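Long-range contacts in 3-ketosteroid-delta4-5alpha-dehydrogenase (Rhodococcus jostii, PDB 4AT2), which is an FAD-dependent oxidoreductase of steroid catabolism, introducing the delta-4 double bond into 5alpha-reduced 3-ketosteroids: residues Y49-V54 with M203-L208; A56-A61 with E210-L215; L377-K382 with L438-F443. All blocks are in the same frame, centred on the assembly; numbering follows the deposited sequence.

Interaction 1 of 3, residues Y49-V54 with M203-L208; sequences YGIAGV and MLMKPL. With FAD (flavin-adenine dinucleotide), chain D.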
loop_
_atom_site.group_PDB
_atom_site.type_symbol
_atom_site.label_atom_id
_atom_site.label_comp_id
_atom_site.label_asym_id
_atom_site.label_seq_id
_atom_site.Cartn_x
_atom_site.Cartn_y
_atom_site.Cartn_z
ATOM N N TYR A 49 -7.144 -13.744 -23.632
ATOM C CA TYR A 49 -6.689 -15.091 -23.969
ATOM C C TYR A 49 -5.274 -15.360 -23.439
ATOM O O TYR A 49 -4.363 -15.722 -24.201
ATOM C CB TYR A 49 -6.742 -15.286 -25.488
ATOM C CG TYR A 49 -6.941 -16.709 -25.969
ATOM C CD1 TYR A 49 -6.685 -17.808 -25.135
ATOM C CD2 TYR A 49 -7.351 -16.958 -27.279
ATOM C CE1 TYR A 49 -6.862 -19.105 -25.587
ATOM C CE2 TYR A 49 -7.528 -18.251 -27.738
ATOM C CZ TYR A 49 -7.278 -19.318 -26.892
ATOM O OH TYR A 49 -7.446 -20.605 -27.346
ATOM N N GLY A 50 -5.101 -15.167 -22.137
ATOM C CA GLY A 50 -3.858 -15.521 -21.445
ATOM C C GLY A 50 -4.122 -16.732 -20.573
ATOM O O GLY A 50 -5.011 -17.524 -20.868
ATOM N N ILE A 51 -3.375 -16.876 -19.483
ATOM C CA ILE A 51 -3.490 -18.095 -18.674
ATOM C C ILE A 51 -4.859 -18.261 -18.018
ATOM O O ILE A 51 -5.439 -19.350 -18.053
ATOM C CB ILE A 51 -2.349 -18.243 -17.623
ATOM C CG1 ILE A 51 -2.454 -19.590 -16.904
ATOM C CG2 ILE A 51 -2.364 -17.115 -16.600
ATOM C CD1 ILE A 51 -2.384 -20.770 -17.863
ATOM N N ALA A 52 -5.374 -17.182 -17.429
ATOM C CA ALA A 52 -6.652 -17.242 -16.735
ATOM C C ALA A 52 -7.755 -17.542 -17.738
ATOM O O ALA A 52 -8.628 -18.369 -17.482
ATOM C CB ALA A 52 -6.935 -15.935 -16.026
ATOM N N GLY A 53 -7.691 -16.870 -18.883
ATOM C CA GLY A 53 -8.710 -17.034 -19.914
ATOM C C GLY A 53 -8.761 -18.430 -20.493
ATOM O O GLY A 53 -9.847 -19.010 -20.625
ATOM N N VAL A 54 -7.596 -18.992 -20.824
ATOM C CA VAL A 54 -7.588 -20.326 -21.446
ATOM C C VAL A 54 -8.063 -21.394 -20.454
ATOM O O VAL A 54 -8.839 -22.283 -20.827
ATOM C CB VAL A 54 -6.246 -20.675 -22.131
ATOM C CG1 VAL A 54 -5.137 -20.914 -21.113
ATOM C CG2 VAL A 54 -6.423 -21.869 -23.072
ATOM N N MET A 203 5.128 -22.872 -22.968
ATOM C CA MET A 203 4.829 -24.305 -22.876
ATOM C C MET A 203 3.804 -24.642 -21.798
ATOM O O MET A 203 3.425 -25.803 -21.641
ATOM C CB MET A 203 6.099 -25.164 -22.747
ATOM C CG MET A 203 6.725 -25.535 -24.090
ATOM S SD MET A 203 5.581 -26.245 -25.303
ATOM C CE MET A 203 5.047 -27.721 -24.433
ATOM N N LEU A 204 3.358 -23.627 -21.057
ATOM C CA LEU A 204 2.126 -23.749 -20.298
ATOM C C LEU A 204 0.951 -23.427 -21.224
ATOM O O LEU A 204 -0.010 -24.194 -21.296
ATOM C CB LEU A 204 2.128 -22.826 -19.077
ATOM C CG LEU A 204 0.819 -22.665 -18.294
ATOM C CD1 LEU A 204 0.296 -23.993 -17.752
ATOM C CD2 LEU A 204 1.014 -21.663 -17.167
ATOM N N MET A 205 1.048 -22.308 -21.943
ATOM C CA MET A 205 -0.042 -21.836 -22.804
ATOM C C MET A 205 -0.400 -22.769 -23.958
ATOM O O MET A 205 -1.577 -23.035 -24.195
ATOM C CB MET A 205 0.284 -20.461 -23.396
ATOM C CG MET A 205 -0.003 -19.284 -22.491
ATOM S SD MET A 205 -1.693 -19.214 -21.846
ATOM C CE MET A 205 -2.650 -18.824 -23.293
ATOM N N LYS A 206 0.611 -23.232 -24.693
ATOM C CA LYS A 206 0.386 -23.988 -25.931
ATOM C C LYS A 206 -0.473 -25.253 -25.728
ATOM O O LYS A 206 -1.484 -25.409 -26.419
ATOM C CB LYS A 206 1.720 -24.301 -26.632
ATOM C CG LYS A 206 1.574 -25.039 -27.953
ATOM C CD LYS A 206 2.945 -25.257 -28.570
ATOM C CE LYS A 206 2.848 -25.742 -30.008
ATOM N NZ LYS A 206 3.037 -27.214 -30.088
ATOM N N PRO A 207 -0.095 -26.145 -24.781
ATOM C CA PRO A 207 -0.956 -27.323 -24.553
ATOM C C PRO A 207 -2.382 -26.984 -24.102
ATOM O O PRO A 207 -3.321 -27.688 -24.470
ATOM C CB PRO A 207 -0.233 -28.101 -23.441
ATOM C CG PRO A 207 1.158 -27.575 -23.419
ATOM C CD PRO A 207 1.104 -26.161 -23.918
ATOM N N LEU A 208 -2.539 -25.919 -23.318
ATOM C CA LEU A 208 -3.871 -25.493 -22.868
ATOM C C LEU A 208 -4.706 -24.976 -24.042
ATOM O O LEU A 208 -5.898 -25.276 -24.153
ATOM C CB LEU A 208 -3.767 -24.443 -21.751
ATOM C CG LEU A 208 -3.104 -24.904 -20.439
ATOM C CD1 LEU A 208 -3.223 -23.836 -19.359
ATOM C CD2 LEU A 208 -3.700 -26.194 -19.913
HETATM P PA FAD D . -2.178 -12.322 -19.656
HETATM O O1A FAD D . -1.515 -13.641 -19.738
HETATM O O2A FAD D . -1.413 -11.119 -20.017
HETATM O O5B FAD D . -3.500 -12.381 -20.557
HETATM C C5B FAD D . -4.389 -11.262 -20.633
HETATM C C4B FAD D . -4.913 -11.152 -22.076
HETATM O O4B FAD D . -5.920 -10.117 -22.034
HETATM C C3B FAD D . -3.799 -10.654 -23.006
HETATM O O3B FAD D . -3.703 -11.539 -24.149
HETATM C C2B FAD D . -4.250 -9.242 -23.398
HETATM O O2B FAD D . -3.847 -8.934 -24.758
HETATM C C1B FAD D . -5.769 -9.349 -23.270
HETATM N N9A FAD D . -6.449 -8.053 -23.055
HETATM C C8A FAD D . -6.014 -6.974 -22.394
HETATM N N7A FAD D . -6.964 -6.043 -22.447
HETATM C C5A FAD D . -8.009 -6.544 -23.135
HETATM C C6A FAD D . -9.222 -6.057 -23.496
HETATM N N6A FAD D . -9.559 -4.820 -23.129
HETATM N N1A FAD D . -10.095 -6.787 -24.211
HETATM C C2A FAD D . -9.772 -8.081 -24.591
HETATM N N3A FAD D . -8.524 -8.572 -24.220
HETATM C C4A FAD D . -7.676 -7.788 -23.504
HETATM N N1 FAD D . 4.446 -15.068 -13.265
HETATM C C2 FAD D . 4.537 -16.370 -12.806
HETATM O O2 FAD D . 3.688 -16.791 -12.033
HETATM N N3 FAD D . 5.590 -17.195 -13.228
HETATM C C4 FAD D . 6.576 -16.696 -14.082
HETATM O O4 FAD D . 7.496 -17.447 -14.420
HETATM C C4X FAD D . 6.486 -15.377 -14.540
HETATM N N5 FAD D . 7.436 -14.853 -15.352
HETATM C C5X FAD D . 7.451 -13.526 -15.586
HETATM C C6 FAD D . 8.556 -12.931 -16.202
HETATM C C7 FAD D . 8.576 -11.559 -16.465
HETATM C C7M FAD D . 9.716 -11.015 -17.089
HETATM C C8 FAD D . 7.474 -10.760 -16.095
HETATM C C8M FAD D . 7.424 -9.371 -16.336
HETATM C C9 FAD D . 6.367 -11.359 -15.490
HETATM C C9A FAD D . 6.360 -12.734 -15.212
HETATM N N10 FAD D . 5.303 -13.316 -14.594
HETATM C C10 FAD D . 5.423 -14.569 -14.132
HETATM C "C1'" FAD D . 3.979 -12.652 -14.471
HETATM C "C2'" FAD D . 2.978 -13.307 -15.435
HETATM O "O2'" FAD D . 3.592 -13.292 -16.725
HETATM C "C3'" FAD D . 1.657 -12.524 -15.478
HETATM O "O3'" FAD D . 1.319 -11.964 -14.197
HETATM C "C4'" FAD D . 0.525 -13.448 -15.956
HETATM O "O4'" FAD D . 0.896 -13.988 -17.233
HETATM C "C5'" FAD D . -0.786 -12.670 -16.095
HETATM O "O5'" FAD D . -1.827 -13.595 -16.463
HETATM P P FAD D . -3.243 -13.044 -17.001
HETATM O O1P FAD D . -3.869 -12.176 -15.998
HETATM O O2P FAD D . -3.996 -14.218 -17.556
HETATM O O3P FAD D . -2.772 -12.004 -18.164
#
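I51, at the start of the first helix of a Rossmann-type dinucleotide-binding fold, drives its side chain into helix 202-214 between L204 and L208. Residues 49-54 carry two glycines of the apparent GxGxxG signature, G50 and G53, and G50 is the N-cap of helix 51-62. With CG1 of I51 anti to the backbone N (chi1 -175°), CD1 is thrown across to L208 CD1 at 3.5 Å and to L204 CD2 at 3.6 Å; the L204 side chain runs at about a right angle to it. The other branch, CG2, faces the FAD diphosphate, and I51 thus touches cofactor and helix with different branches.

V54, one turn later, points toward helix 202-214 and meets L208. V54 CG1 rests 3.8 Å from L208 CB, while V54 CG2 lies 3.6 Å from the L208 carbonyl O, the two side chains again meeting roughly perpendicularly. V54 CB also lies in plane at the edge of the Y49 ring.

M205 sets out alongside the helix start, but folds back through bends at both its second and third torsions. M205 SD comes to 3.7 Å from I51 N, and the methyl M205 CE is brought close to the backbone carbonyls of Y49 and G50, 3.6 Å from G50 O. A flexible thioether thus packs against polar backbone without any hydrogen bond crossing between the segments. I51 N is instead bonded to T80 OG1, and G50 O accepts from V54 N.

Beyond the apolar side lies FAD. G50 CA approaches its ribose-linked O5B to 3.3 Å, an approach that the absence of a side chain permits. At the helix start, where the dipole probably helps to stabilise the phosphate, A52 N donates to FAD O2P over 3.3 Å in a nearly straight bond of 173°.

Interaction 2 of 3, residues A56-A61 with E210-L215; sequences ASIEAA and ETAEKL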
loop_
_atom_site.group_PDB
_atom_site.type_symbol
_atom_site.label_atom_id
_atom_site.label_comp_id
_atom_site.label_asym_id
_atom_site.label_seq_id
_atom_site.Cartn_x
_atom_site.Cartn_y
_atom_site.Cartn_z
ATOM N N ALA A 56 -10.155 -20.938 -17.939
ATOM C CA ALA A 56 -11.602 -20.744 -17.825
ATOM C C ALA A 56 -12.308 -21.382 -19.011
ATOM O O ALA A 56 -13.326 -22.055 -18.843
ATOM C CB ALA A 56 -11.953 -19.265 -17.739
ATOM N N SER A 57 -11.754 -21.178 -20.204
ATOM C CA SER A 57 -12.383 -21.691 -21.425
ATOM C C SER A 57 -12.436 -23.216 -21.434
ATOM O O SER A 57 -13.442 -23.796 -21.848
ATOM C CB SER A 57 -11.704 -21.148 -22.692
ATOM O OG SER A 57 -10.520 -21.859 -23.003
ATOM N N ILE A 58 -11.366 -23.856 -20.945
ATOM C CA ILE A 58 -11.315 -25.320 -20.902
ATOM C C ILE A 58 -12.409 -25.867 -19.999
ATOM O O ILE A 58 -13.160 -26.765 -20.401
ATOM C CB ILE A 58 -9.925 -25.836 -20.469
ATOM C CG1 ILE A 58 -8.914 -25.558 -21.581
ATOM C CG2 ILE A 58 -9.960 -27.326 -20.130
ATOM C CD1 ILE A 58 -7.466 -25.663 -21.126
ATOM N N GLU A 59 -12.516 -25.316 -18.791
ATOM C CA GLU A 59 -13.516 -25.807 -17.852
ATOM C C GLU A 59 -14.927 -25.528 -18.357
ATOM O O GLU A 59 -15.795 -26.392 -18.260
ATOM C CB GLU A 59 -13.316 -25.232 -16.446
ATOM C CG GLU A 59 -12.069 -25.757 -15.736
ATOM C CD GLU A 59 -12.200 -27.184 -15.210
ATOM O OE1 GLU A 59 -13.132 -27.914 -15.608
ATOM O OE2 GLU A 59 -11.359 -27.601 -14.391
ATOM N N ALA A 60 -15.148 -24.340 -18.916
ATOM C CA ALA A 60 -16.492 -23.989 -19.374
ATOM C C ALA A 60 -16.919 -24.911 -20.527
ATOM O O ALA A 60 -18.066 -25.368 -20.567
ATOM C CB ALA A 60 -16.564 -22.523 -19.785
ATOM N N ALA A 61 -15.991 -25.196 -21.439
ATOM C CA ALA A 61 -16.271 -26.068 -22.575
ATOM C C ALA A 61 -16.502 -27.519 -22.130
ATOM O O ALA A 61 -17.400 -28.193 -22.642
ATOM C CB ALA A 61 -15.152 -25.990 -23.598
ATOM N N GLU A 210 -4.285 -25.854 -27.222
ATOM C CA GLU A 210 -4.618 -27.073 -27.966
ATOM C C GLU A 210 -5.826 -27.780 -27.353
ATOM O O GLU A 210 -6.734 -28.204 -28.067
ATOM C CB GLU A 210 -3.426 -28.031 -27.991
ATOM C CG GLU A 210 -2.231 -27.531 -28.787
ATOM C CD GLU A 210 -1.061 -28.500 -28.748
ATOM O OE1 GLU A 210 -0.841 -29.161 -27.706
ATOM O OE2 GLU A 210 -0.354 -28.606 -29.768
ATOM N N THR A 211 -5.839 -27.876 -26.024
ATOM C CA THR A 211 -6.933 -28.498 -25.290
ATOM C C THR A 211 -8.238 -27.739 -25.539
ATOM O O THR A 211 -9.261 -28.336 -25.874
ATOM C CB THR A 211 -6.617 -28.567 -23.775
ATOM O OG1 THR A 211 -5.440 -29.362 -23.573
ATOM C CG2 THR A 211 -7.777 -29.180 -22.994
ATOM N N ALA A 212 -8.187 -26.417 -25.398
ATOM C CA ALA A 212 -9.374 -25.584 -25.630
ATOM C C ALA A 212 -9.895 -25.692 -27.067
ATOM O O ALA A 212 -11.105 -25.760 -27.284
ATOM C CB ALA A 212 -9.084 -24.136 -25.265
ATOM N N GLU A 213 -8.988 -25.715 -28.039
ATOM C CA GLU A 213 -9.395 -25.790 -29.444
ATOM C C GLU A 213 -10.091 -27.114 -29.758
ATOM O O GLU A 213 -11.113 -27.133 -30.445
ATOM C CB GLU A 213 -8.208 -25.543 -30.378
ATOM C CG GLU A 213 -7.754 -24.091 -30.350
ATOM C CD GLU A 213 -6.549 -23.799 -31.220
ATOM O OE1 GLU A 213 -5.891 -24.745 -31.697
ATOM O OE2 GLU A 213 -6.247 -22.604 -31.415
ATOM N N LYS A 214 -9.561 -28.209 -29.219
ATOM C CA LYS A 214 -10.177 -29.522 -29.415
ATOM C C LYS A 214 -11.551 -29.623 -28.765
ATOM O O LYS A 214 -12.394 -30.402 -29.209
ATOM C CB LYS A 214 -9.255 -30.643 -28.930
ATOM C CG LYS A 214 -8.201 -31.016 -29.956
ATOM C CD LYS A 214 -7.205 -32.025 -29.409
ATOM C CE LYS A 214 -6.277 -32.537 -30.505
ATOM N NZ LYS A 214 -6.960 -33.474 -31.448
ATOM N N LEU A 215 -11.780 -28.819 -27.731
ATOM C CA LEU A 215 -13.075 -28.763 -27.070
ATOM C C LEU A 215 -14.088 -27.897 -27.818
ATOM O O LEU A 215 -15.266 -27.872 -27.456
ATOM C CB LEU A 215 -12.911 -28.238 -25.634
ATOM C CG LEU A 215 -12.398 -29.266 -24.626
ATOM C CD1 LEU A 215 -11.780 -28.558 -23.425
ATOM C CD2 LEU A 215 -13.544 -30.166 -24.198
#
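A61 donates its backbone N to S57 O over 2.9 Å, an ordinary helical bond, and from this turn its CB is directed at L215, with the two CB atoms 3.8 Å apart. Across the contact itself no hydrogen bond passes; the hydroxyls of S57 and T211 are settled within their own helices. In the modelled conformer, S57 OG bonds to V54 O. T211 turns OG1 back to the carbonyl O of P207 and offers its methyl to the partner. That methyl, T211 CG2, is anti to the backbone N and lies 4.0 Å from I58 CD1, the two side chains crossing at about a right angle.

Helix 51-62 is the first helix of the Rossmann-type fold, running between the adjacent parallel strands 45-47 and 67-70, and helix 202-214 leads towards strand 218-220, the next in the same sheet. Their local axes come within 9.0 Å and are inclined by 31°, with the same general direction. The small A212 probably allows the close approach: its CB sits 4.0 Å from I58 CG1, and the two CA atoms are only 5.1 Å apart. I58 meets three partners, its ethyl branch spread over T211 and A212 and its CG2 turned to L215. The leucine lies across it perpendicularly, and L215 CD1 lies 3.8 Å from I58 O.

Interaction 3 of 3, residues L377-K382 with L438-F443; sequences LRVQPK and LDLRGF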
loop_
_atom_site.group_PDB
_atom_site.type_symbol
_atom_site.label_atom_id
_atom_site.label_comp_id
_atom_site.label_asym_id
_atom_site.label_seq_id
_atom_site.Cartn_x
_atom_site.Cartn_y
_atom_site.Cartn_z
ATOM N N LEU A 377 22.782 -10.533 -16.558
ATOM C CA LEU A 377 22.642 -9.807 -15.293
ATOM C C LEU A 377 23.916 -9.849 -14.445
ATOM O O LEU A 377 23.897 -9.484 -13.264
ATOM C CB LEU A 377 21.436 -10.323 -14.490
ATOM C CG LEU A 377 20.070 -10.173 -15.168
ATOM C CD1 LEU A 377 18.983 -10.655 -14.222
ATOM C CD2 LEU A 377 19.788 -8.744 -15.635
ATOM N N ARG A 378 25.027 -10.284 -15.045
ATOM C CA ARG A 378 26.303 -10.273 -14.324
ATOM C C ARG A 378 26.896 -8.867 -14.288
ATOM O O ARG A 378 27.790 -8.525 -15.075
ATOM C CB ARG A 378 27.294 -11.276 -14.914
ATOM C CG ARG A 378 26.924 -12.721 -14.630
ATOM C CD ARG A 378 27.669 -13.654 -15.562
ATOM N NE ARG A 378 27.426 -15.064 -15.248
ATOM C CZ ARG A 378 27.826 -16.072 -16.021
ATOM N NH1 ARG A 378 28.457 -15.827 -17.172
ATOM N NH2 ARG A 378 27.600 -17.328 -15.652
ATOM N N VAL A 379 26.382 -8.056 -13.370
ATOM C CA VAL A 379 26.818 -6.673 -13.185
ATOM C C VAL A 379 28.291 -6.628 -12.813
ATOM O O VAL A 379 28.748 -7.410 -11.978
ATOM C CB VAL A 379 25.966 -5.985 -12.091
ATOM C CG1 VAL A 379 26.465 -4.577 -11.792
ATOM C CG2 VAL A 379 24.494 -5.959 -12.491
ATOM N N GLN A 380 29.043 -5.743 -13.472
ATOM C CA GLN A 380 30.453 -5.536 -13.162
ATOM C C GLN A 380 30.588 -4.578 -11.985
ATOM O O GLN A 380 29.776 -3.669 -11.841
ATOM C CB GLN A 380 31.185 -4.960 -14.379
ATOM C CG GLN A 380 31.278 -5.929 -15.552
ATOM C CD GLN A 380 32.233 -7.085 -15.301
ATOM O OE1 GLN A 380 33.156 -6.993 -14.481
ATOM N NE2 GLN A 380 32.019 -8.188 -16.010
ATOM N N PRO A 381 31.616 -4.774 -11.143
ATOM C CA PRO A 381 31.835 -3.848 -10.033
ATOM C C PRO A 381 32.101 -2.431 -10.532
ATOM O O PRO A 381 32.803 -2.246 -11.543
ATOM C CB PRO A 381 33.111 -4.390 -9.367
ATOM C CG PRO A 381 33.228 -5.802 -9.835
ATOM C CD PRO A 381 32.686 -5.778 -11.232
ATOM N N LYS A 382 31.560 -1.441 -9.824
ATOM C CA LYS A 382 31.880 -0.040 -10.105
ATOM C C LYS A 382 33.183 0.364 -9.417
ATOM O O LYS A 382 34.023 1.052 -10.018
ATOM C CB LYS A 382 30.742 0.887 -9.670
ATOM C CG LYS A 382 31.067 2.365 -9.879
ATOM C CD LYS A 382 29.851 3.269 -9.752
ATOM C CE LYS A 382 28.974 3.217 -10.994
ATOM N NZ LYS A 382 27.722 4.010 -10.822
ATOM N N LEU A 438 29.496 -3.450 -6.218
ATOM C CA LEU A 438 28.594 -3.230 -7.338
ATOM C C LEU A 438 27.595 -2.161 -6.929
ATOM O O LEU A 438 27.019 -2.234 -5.843
ATOM C CB LEU A 438 27.819 -4.510 -7.673
ATOM C CG LEU A 438 28.500 -5.662 -8.420
ATOM C CD1 LEU A 438 29.715 -6.208 -7.667
ATOM C CD2 LEU A 438 27.461 -6.762 -8.659
ATOM N N ASP A 439 27.388 -1.183 -7.810
ATOM C CA ASP A 439 26.372 -0.147 -7.601
ATOM C C ASP A 439 25.010 -0.666 -8.054
ATOM O O ASP A 439 24.746 -0.791 -9.252
ATOM C CB ASP A 439 26.747 1.116 -8.386
ATOM C CG ASP A 439 25.865 2.303 -8.055
ATOM O OD1 ASP A 439 24.849 2.136 -7.342
ATOM O OD2 ASP A 439 26.194 3.416 -8.527
ATOM N N LEU A 440 24.159 -0.986 -7.082
ATOM C CA LEU A 440 22.852 -1.567 -7.364
ATOM C C LEU A 440 21.745 -0.618 -6.913
ATOM O O LEU A 440 20.651 -1.045 -6.540
ATOM C CB LEU A 440 22.720 -2.950 -6.706
ATOM C CG LEU A 440 23.772 -3.975 -7.144
ATOM C CD1 LEU A 440 23.653 -5.270 -6.346
ATOM C CD2 LEU A 440 23.640 -4.264 -8.624
ATOM N N ARG A 441 22.045 0.678 -6.939
ATOM C CA ARG A 441 21.017 1.702 -6.723
ATOM C C ARG A 441 20.122 1.795 -7.952
ATOM O O ARG A 441 20.611 1.813 -9.081
ATOM C CB ARG A 441 21.667 3.049 -6.413
ATOM C CG ARG A 441 22.406 3.032 -5.086
ATOM C CD ARG A 441 23.175 4.315 -4.845
ATOM N NE ARG A 441 24.259 4.484 -5.799
ATOM C CZ ARG A 441 25.184 5.433 -5.693
ATOM N NH1 ARG A 441 25.142 6.284 -4.674
ATOM N NH2 ARG A 441 26.146 5.533 -6.600
ATOM N N GLY A 442 18.805 1.816 -7.737
ATOM C CA GLY A 442 17.859 1.892 -8.856
ATOM C C GLY A 442 17.839 0.665 -9.754
ATOM O O GLY A 442 17.708 0.772 -10.981
ATOM N N PHE A 443 17.937 -0.512 -9.137
ATOM C CA PHE A 443 17.972 -1.772 -9.871
ATOM C C PHE A 443 16.673 -2.571 -9.779
ATOM O O PHE A 443 16.637 -3.753 -10.103
ATOM C CB PHE A 443 19.156 -2.627 -9.396
ATOM C CG PHE A 443 20.362 -2.522 -10.282
ATOM C CD1 PHE A 443 21.009 -1.302 -10.453
ATOM C CD2 PHE A 443 20.840 -3.642 -10.953
ATOM C CE1 PHE A 443 22.130 -1.195 -11.275
ATOM C CE2 PHE A 443 21.954 -3.539 -11.778
ATOM C CZ PHE A 443 22.593 -2.320 -11.934
HETATM O O HOH W 1 28.339 -1.678 -10.468
#
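A salt-bridge network of K382, D439 and R441, built on an Asx turn at the end of strand 435-439, marks this contact. K382 lies alongside D439, its chain bent at the third torsion (chi3 -77°), and NZ meets OD2 at 2.8 Å on the anti side. R441 grips the same carboxylate side-on: NE bonds to OD1, and NH2 reaches D439 OD2 at 2.9 Å from above the carboxylate plane. OD1 also accepts R441 N, closing the Asx turn, with that amide and NE on opposite faces. Two cations sharing one carboxylate probably keep it ionised. Beside it, a water donates to Q380 O and accepts from D439 N at 2.9 Å.

The apolar half centres on V379. V379 CB lies 3.8 Å from L438 CD2, and V379 CG2 approaches F443 CE2 obliquely at 3.6 Å; F443 ends the type II turn that starts at L440, whose CD2 sits over one face of the F443 ring, toward its rim. L438 CD1 rests on P381.

Helix 361-369 supplies Y364, which bonds to V379 O and packs on L438. Strand 435-439 lies between strands 356-360 and 383-385, and K382 pairs with A437 just before the latter.

Overall arrangement
Interactions 1 and 2 are successive parts of one helix pair, 51-62 with 202-214, their centres 10 Å apart; they touch where L208 O meets I58 CD1 at 3.4 Å. Interaction 1 is fully buried beside the cofactor, whereas interaction 2, further along both helices, is partly exposed. Both are apolar across the helix interface, but only the first adds a backbone N-H donated to an FAD phosphate. Interaction 3 lies on the opposite side of the chain's centre, about 35 Å from interaction 1 between centres. It joins a loop to a strand end, with a salt-bridge network and a bridging water beside a small apolar patch, and its L377 touches the bound steroid.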